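Local coordinates for putative iron-regulated protein A (Parabacteroides distasonis ATCC 8503, PDB 4ECG) that binds calcium ions and, as an imelysin-like member of peptidase family M75, is a putative iron-regulated protein whose precise role is not established, at residues A[176-179]-A[180-184]; A[324-327]-A[328-332]; A[333-336]-A[337-340]. One frame throughout, in Å; residues are numbered along the deposited sequence.

Interaction 1 of 3, residues A[176-179]-A[180-184]; sequences YLKL and VSERM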
loop_
_atom_site.group_PDB
_atom_site.type_symbol
_atom_site.label_atom_id
_atom_site.label_comp_id
_atom_site.label_asym_id
_atom_site.label_seq_id
_atom_site.Cartn_x
_atom_site.Cartn_y
_atom_site.Cartn_z
ATOM N N TYR A 176 11.765 -19.482 10.497
ATOM C CA TYR A 176 11.919 -18.387 9.553
ATOM C C TYR A 176 10.624 -17.566 9.570
ATOM O O TYR A 176 10.647 -16.382 9.818
ATOM C CB TYR A 176 12.267 -19.004 8.184
ATOM C CG TYR A 176 12.833 -18.070 7.118
ATOM C CD1 TYR A 176 12.503 -16.701 7.057
ATOM C CD2 TYR A 176 13.666 -18.566 6.134
ATOM C CE1 TYR A 176 12.960 -15.884 6.038
ATOM C CE2 TYR A 176 14.142 -17.735 5.143
ATOM C CZ TYR A 176 13.806 -16.401 5.108
ATOM O OH TYR A 176 14.358 -15.616 4.121
ATOM N N LEU A 177 9.487 -18.241 9.393
ATOM C CA LEU A 177 8.149 -17.656 9.440
ATOM C C LEU A 177 7.919 -16.838 10.721
ATOM O O LEU A 177 7.325 -15.752 10.669
ATOM C CB LEU A 177 7.073 -18.739 9.303
ATOM C CG LEU A 177 5.580 -18.314 9.406
ATOM C CD1 LEU A 177 5.247 -17.237 8.343
ATOM C CD2 LEU A 177 4.583 -19.512 9.363
ATOM N N LYS A 178 8.359 -17.351 11.854
ATOM C CA LYS A 178 8.243 -16.639 13.130
ATOM C C LYS A 178 9.082 -15.361 13.092
ATOM O O LYS A 178 8.599 -14.293 13.476
ATOM C CB LYS A 178 8.734 -17.512 14.273
ATOM C CG LYS A 178 8.462 -16.998 15.685
ATOM C CD LYS A 178 9.295 -17.701 16.756
ATOM C CE LYS A 178 8.568 -18.804 17.530
ATOM N NZ LYS A 178 9.535 -19.617 18.383
ATOM N N LEU A 179 10.315 -15.451 12.587
ATOM C CA LEU A 179 11.207 -14.286 12.592
ATOM C C LEU A 179 10.719 -13.170 11.660
ATOM O O LEU A 179 10.749 -12.000 12.019
ATOM C CB LEU A 179 12.648 -14.691 12.268
ATOM C CG LEU A 179 13.309 -15.490 13.383
ATOM C CD1 LEU A 179 14.521 -16.189 12.806
ATOM C CD2 LEU A 179 13.674 -14.557 14.542
ATOM N N VAL A 180 10.242 -13.578 10.483
ATOM C CA VAL A 180 9.663 -12.691 9.566
ATOM C C VAL A 180 8.452 -11.946 10.163
ATOM O O VAL A 180 8.350 -10.723 10.041
ATOM C CB VAL A 180 9.335 -13.458 8.291
ATOM C CG1 VAL A 180 8.324 -12.695 7.478
ATOM C CG2 VAL A 180 10.653 -13.818 7.537
ATOM N N SER A 181 7.586 -12.681 10.863
ATOM C CA SER A 181 6.414 -12.119 11.471
ATOM C C SER A 181 6.748 -11.231 12.701
ATOM O O SER A 181 6.074 -10.223 12.895
ATOM C CB SER A 181 5.457 -13.233 11.890
ATOM O OG SER A 181 5.179 -14.143 10.845
ATOM N N GLU A 182 7.778 -11.564 13.484
ATOM C CA GLU A 182 8.300 -10.648 14.546
ATOM C C GLU A 182 8.681 -9.317 13.926
ATOM O O GLU A 182 8.426 -8.264 14.460
ATOM C CB GLU A 182 9.572 -11.183 15.226
ATOM C CG GLU A 182 9.319 -12.059 16.436
ATOM C CD GLU A 182 10.530 -12.910 16.902
ATOM O OE1 GLU A 182 11.705 -12.418 16.927
ATOM O OE2 GLU A 182 10.254 -14.073 17.269
ATOM N N ARG A 183 9.357 -9.389 12.800
ATOM C CA ARG A 183 9.877 -8.211 12.192
ATOM C C ARG A 183 8.732 -7.426 11.498
ATOM O O ARG A 183 8.760 -6.197 11.491
ATOM C CB ARG A 183 11.021 -8.571 11.232
ATOM C CG ARG A 183 11.551 -7.368 10.444
ATOM C CD ARG A 183 12.081 -6.320 11.420
ATOM N NE ARG A 183 12.828 -5.229 10.802
ATOM C CZ ARG A 183 14.157 -5.216 10.600
ATOM N NH1 ARG A 183 14.918 -6.221 10.905
ATOM N NH2 ARG A 183 14.733 -4.167 10.058
HETATM N N MSE A 184 7.725 -8.117 10.950
HETATM C CA MSE A 184 6.577 -7.408 10.403
HETATM C C MSE A 184 5.942 -6.544 11.530
HETATM O O MSE A 184 5.676 -5.369 11.298
HETATM C CB MSE A 184 5.543 -8.334 9.741
HETATM C CG MSE A 184 5.946 -8.860 8.380
HETATM SE SE MSE A 184 4.997 -10.427 7.783
HETATM C CE MSE A 184 3.286 -9.599 7.841
#
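Tyr176 and Val180 meet one turn apart on helix 171-196, where methyl CG2 of the valine lies against the edge of the phenol ring, in its plane. The closest approach, Tyr176 CE1 to Val180 CG2, is 3.4 Å. The tyrosine ring leaves the backbone with CG anti to N (chi1 -164°), which carries it past the valine to pack against Ile118, Ile121 and Ile122 of helix 115-124. A tyrosine suits this place because its ring packs among apolar side chains while its hydroxyl bonds to Leu145 O.

One residue further on from Val180, Ser181 turns its hydroxyl back to the helix. Its OG stands beside the backbone N (chi1 -51°) and donates to Leu177 O at 2.7 Å, while Ser181 N reaches the same oxygen at 3.1 Å. The two donors come from opposite faces of the carbonyl plane, so one oxygen is gripped twice. Serine fits here because it is small and can return its hydroxyl to the helix; OG also bonds to Tyr58 OH of helix 29-68.

Glu182 is exposed, its chain extended beyond CG. Its OE2 lies 3.8 Å from Lys178 CG, whereas Lys178 NZ stays 5.7 Å from OE2, too far for a salt bridge, though the opposite charges probably attract weakly; OE2 also has a long, weak ion pair with Lys59. The Leu179 and Glu182 side chains lie side by side, pointing the same way, with Leu179 CD2 3.8 Å from Glu182 OE1. Arg183 leads away, its NE in a salt bridge with Asp187 OD1 and its NH1 hydrogen-bonded to Ser131 O.

The whole is typical of an amphipathic helix in a helical bundle: buried, mostly apolar chains face neighbouring helices and loops, while the charged ones lie at or near the surface.

Interaction 2 of 3, residues A[324-327]-A[328-332]; sequences PTLD and SLMVV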
loop_
_atom_site.group_PDB
_atom_site.type_symbol
_atom_site.label_atom_id
_atom_site.label_comp_id
_atom_site.label_asym_id
_atom_site.label_seq_id
_atom_site.Cartn_x
_atom_site.Cartn_y
_atom_site.Cartn_z
ATOM N N PRO A 324 -16.060 23.346 -8.964
ATOM C CA PRO A 324 -17.011 22.187 -8.818
ATOM C C PRO A 324 -16.876 21.080 -9.872
ATOM O O PRO A 324 -17.075 19.913 -9.540
ATOM C CB PRO A 324 -18.381 22.837 -8.899
ATOM C CG PRO A 324 -18.172 24.248 -8.454
ATOM C CD PRO A 324 -16.763 24.630 -8.865
ATOM N N THR A 325 -16.513 21.437 -11.103
ATOM C CA THR A 325 -16.411 20.496 -12.205
ATOM C C THR A 325 -15.211 19.563 -11.994
ATOM O O THR A 325 -15.319 18.372 -12.162
ATOM C CB THR A 325 -16.322 21.227 -13.570
ATOM O OG1 THR A 325 -17.435 22.114 -13.698
ATOM C CG2 THR A 325 -16.358 20.261 -14.745
ATOM N N LEU A 326 -14.069 20.113 -11.616
ATOM C CA LEU A 326 -12.887 19.327 -11.342
ATOM C C LEU A 326 -13.188 18.366 -10.203
ATOM O O LEU A 326 -12.850 17.196 -10.295
ATOM C CB LEU A 326 -11.689 20.227 -10.983
ATOM C CG LEU A 326 -10.479 19.570 -10.335
ATOM C CD1 LEU A 326 -9.868 18.521 -11.237
ATOM C CD2 LEU A 326 -9.473 20.674 -10.025
ATOM N N ASP A 327 -13.817 18.839 -9.134
ATOM C CA ASP A 327 -14.148 17.939 -8.014
ATOM C C ASP A 327 -15.096 16.809 -8.466
ATOM O O ASP A 327 -14.941 15.619 -8.127
ATOM C CB ASP A 327 -14.809 18.689 -6.856
ATOM C CG ASP A 327 -15.391 17.738 -5.833
ATOM O OD1 ASP A 327 -14.592 17.006 -5.230
ATOM O OD2 ASP A 327 -16.622 17.681 -5.654
ATOM N N SER A 328 -16.100 17.207 -9.224
ATOM C CA SER A 328 -17.080 16.272 -9.700
ATOM C C SER A 328 -16.383 15.259 -10.600
ATOM O O SER A 328 -16.669 14.076 -10.506
ATOM C CB SER A 328 -18.161 17.039 -10.420
ATOM O OG SER A 328 -19.115 16.147 -10.875
ATOM N N LEU A 329 -15.418 15.699 -11.411
ATOM C CA LEU A 329 -14.690 14.750 -12.267
ATOM C C LEU A 329 -13.806 13.743 -11.448
ATOM O O LEU A 329 -13.588 12.599 -11.885
ATOM C CB LEU A 329 -13.849 15.496 -13.304
ATOM C CG LEU A 329 -14.528 16.016 -14.562
ATOM C CD1 LEU A 329 -13.480 16.860 -15.284
ATOM C CD2 LEU A 329 -15.103 14.908 -15.488
HETATM N N MSE A 330 -13.307 14.199 -10.292
HETATM C CA MSE A 330 -12.531 13.416 -9.350
HETATM C C MSE A 330 -13.358 12.427 -8.588
HETATM O O MSE A 330 -12.910 11.289 -8.362
HETATM C CB MSE A 330 -11.839 14.303 -8.312
HETATM C CG MSE A 330 -10.557 15.013 -8.805
HETATM SE SE MSE A 330 -9.045 13.857 -9.027
HETATM C CE MSE A 330 -9.240 12.676 -7.512
ATOM N N VAL A 331 -14.535 12.859 -8.153
ATOM C CA VAL A 331 -15.480 11.948 -7.516
ATOM C C VAL A 331 -15.754 10.757 -8.465
ATOM O O VAL A 331 -15.585 9.621 -8.071
ATOM C CB VAL A 331 -16.789 12.693 -7.113
ATOM C CG1 VAL A 331 -17.892 11.703 -6.699
ATOM C CG2 VAL A 331 -16.467 13.715 -6.025
ATOM N N VAL A 332 -16.120 11.044 -9.720
ATOM C CA VAL A 332 -16.416 10.023 -10.731
ATOM C C VAL A 332 -15.185 9.130 -10.936
ATOM O O VAL A 332 -15.279 7.913 -10.949
ATOM C CB VAL A 332 -16.893 10.681 -12.079
ATOM C CG1 VAL A 332 -16.743 9.736 -13.279
ATOM C CG2 VAL A 332 -18.351 11.219 -11.969
#
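This is i to i+4 packing in the first turns of helix 324-343, an amphipathic helix of the mainly helical imelysin-like fold, lying away from the calcium sites. Leu326 and Met330, a selenomethionine, form its buried stripe: Leu326 CD1 comes to 4.3 Å from Met330 CG, and both side chains reach helix 355-377. Unbranched at CB and bent at its second and third torsions, the methionine can turn its selenium end away from Leu326 towards Leu368 and Leu372. Pro324 suits the start of the helix, where its nitrogen, which has no hydrogen to give, costs no helical bond, while its O accepts from Ser328 N at 2.9 Å. Asp327 takes the buried polar position. With CG anti to the backbone N (chi1 169°), its carboxylate brings OD1 to 3.9 Å from Val331 CG2, and OD1 is hydrogen-bonded to both His316 ND1 and Tyr299 OH. An alanine here would remove that carboxylate and is likely to leave the histidine and the tyrosine hydroxyl without their shared mate. Val331 closes the turn: its N bonds to Asp327 O at 2.8 Å, and its CG2 methyl, beside that N, rests 3.2 Å from the same Asp327 O.

Interaction 3 of 3, residues A[333-336]-A[337-340]; sequences QIDK and TIDA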
loop_
_atom_site.group_PDB
_atom_site.type_symbol
_atom_site.label_atom_id
_atom_site.label_comp_id
_atom_site.label_asym_id
_atom_site.label_seq_id
_atom_site.Cartn_x
_atom_site.Cartn_y
_atom_site.Cartn_z
ATOM N N GLN A 333 -14.013 9.723 -11.017
ATOM C CA GLN A 333 -12.826 8.992 -11.416
ATOM C C GLN A 333 -12.324 8.042 -10.342
ATOM O O GLN A 333 -11.825 6.971 -10.679
ATOM C CB GLN A 333 -11.697 9.958 -11.810
ATOM C CG GLN A 333 -10.598 9.337 -12.620
ATOM C CD GLN A 333 -11.057 8.779 -13.956
ATOM O OE1 GLN A 333 -11.794 9.418 -14.691
ATOM N NE2 GLN A 333 -10.580 7.573 -14.292
ATOM N N ILE A 334 -12.403 8.423 -9.070
ATOM C CA ILE A 334 -11.989 7.508 -7.964
ATOM C C ILE A 334 -12.853 6.231 -8.075
ATOM O O ILE A 334 -12.354 5.098 -8.149
ATOM C CB ILE A 334 -12.099 8.177 -6.550
ATOM C CG1 ILE A 334 -11.012 9.266 -6.398
ATOM C CG2 ILE A 334 -11.982 7.142 -5.439
ATOM C CD1 ILE A 334 -11.315 10.376 -5.397
ATOM N N ASP A 335 -14.160 6.444 -8.142
ATOM C CA ASP A 335 -15.103 5.328 -8.280
ATOM C C ASP A 335 -14.954 4.537 -9.599
ATOM O O ASP A 335 -15.071 3.333 -9.595
ATOM C CB ASP A 335 -16.530 5.834 -8.082
ATOM C CG ASP A 335 -16.907 6.003 -6.576
ATOM O OD1 ASP A 335 -16.095 5.718 -5.663
ATOM O OD2 ASP A 335 -18.046 6.431 -6.304
ATOM N N LYS A 336 -14.646 5.200 -10.711
ATOM C CA LYS A 336 -14.418 4.501 -11.995
ATOM C C LYS A 336 -13.163 3.598 -11.916
ATOM O O LYS A 336 -13.106 2.526 -12.490
ATOM C CB LYS A 336 -14.240 5.559 -13.070
ATOM C CG LYS A 336 -14.677 5.211 -14.478
ATOM C CD LYS A 336 -14.682 6.497 -15.326
ATOM C CE LYS A 336 -14.107 6.283 -16.725
ATOM N NZ LYS A 336 -13.962 7.547 -17.502
ATOM N N THR A 337 -12.175 4.021 -11.145
ATOM C CA THR A 337 -10.899 3.320 -11.092
ATOM C C THR A 337 -11.054 2.076 -10.240
ATOM O O THR A 337 -10.586 1.025 -10.635
ATOM C CB THR A 337 -9.756 4.241 -10.576
ATOM O OG1 THR A 337 -9.738 5.446 -11.370
ATOM C CG2 THR A 337 -8.382 3.521 -10.609
ATOM N N ILE A 338 -11.733 2.206 -9.095
ATOM C CA ILE A 338 -12.070 1.088 -8.209
ATOM C C ILE A 338 -12.977 0.102 -8.933
ATOM O O ILE A 338 -12.778 -1.096 -8.874
ATOM C CB ILE A 338 -12.776 1.579 -6.911
ATOM C CG1 ILE A 338 -11.825 2.389 -6.046
ATOM C CG2 ILE A 338 -13.327 0.433 -6.062
ATOM C CD1 ILE A 338 -12.527 3.288 -4.993
ATOM N N ASP A 339 -14.012 0.603 -9.587
ATOM C CA ASP A 339 -14.918 -0.298 -10.302
ATOM C C ASP A 339 -14.157 -1.085 -11.403
ATOM O O ASP A 339 -14.434 -2.271 -11.604
ATOM C CB ASP A 339 -16.135 0.461 -10.898
ATOM C CG ASP A 339 -17.128 1.004 -9.807
ATOM O OD1 ASP A 339 -17.010 0.793 -8.572
ATOM O OD2 ASP A 339 -18.055 1.678 -10.213
ATOM N N ALA A 340 -13.216 -0.425 -12.110
ATOM C CA ALA A 340 -12.443 -1.048 -13.197
ATOM C C ALA A 340 -11.501 -2.116 -12.614
ATOM O O ALA A 340 -11.397 -3.188 -13.136
ATOM C CB ALA A 340 -11.656 -0.004 -13.972
#
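The backbone of residues 333-340 continues as a regular helix, with Ile338 N giving a nearly straight bond (171°) to Ile334 O and Asp339 N bonding to Asp335 O at 2.9 Å. Thr337 adds a side-chain bond to this ladder. Its OG1 sits beside its own backbone N (chi1 -53°) and donates to Gln333 O at 2.7 Å, while Thr337 N reaches that oxygen from the opposite face of the carbonyl plane. The amide hydrogen is shared, for Thr337 N also makes a weak bond to Ile334 O. Threonine suits the place because its hydroxyl is satisfied within the helix, leaving the rest of a compact, buried side chain to touch Cys365 and Leu368 of helix 355-377.

Gln333 crosses Thr337 obliquely, its chain folded at the second torsion (62°) and bringing NE2 to 3.7 Å from Thr337 OG1. Gln333 NE2 makes a weak bond to Ala364 O; any weak bond from Thr337 OG1 to that oxygen must share the hydroxyl hydrogen with Gln333 O.

Ile334 and Ile338 lie side by side and point the same way, with Ile334 CG2 3.9 Å from Ile338 CD1. Together they form an apolar patch against helix 284-300, with Ile334 also touching Leu368. Asp335 pairs through OD1 with Lys296, a salt bridge that probably offsets the carboxylate's charge where the side chain is only partly exposed. Asp339 OD1 remains 5.8 Å from Asp335 OD1, so any repulsion between the two is probably modest.

Such packing is typical of an amphipathic helix set on two neighbours in a helical bundle, here in the imelysin-like domain.

Along the chain the three contacts come in series, all within the imelysin-like domain. Interaction 1 belongs to helix 171-196; interactions 2 and 3 follow directly on one another in helix 324-343, their centres about 13 Å apart. Interaction 1 lies on the opposite side of the chain's centre, with its own centre about 44 Å from that of interaction 2 and about 35 Å from that of interaction 3, and touches neither. Helix 171-196 packs against helices 29-68, 115-124 and 147-155, whereas both parts of helix 324-343 pack against helices 284-300 and 355-377. The contacts therefore sample two separate regions of one largely helical chain, each built from local turns that present apolar side chains to neighbouring helices.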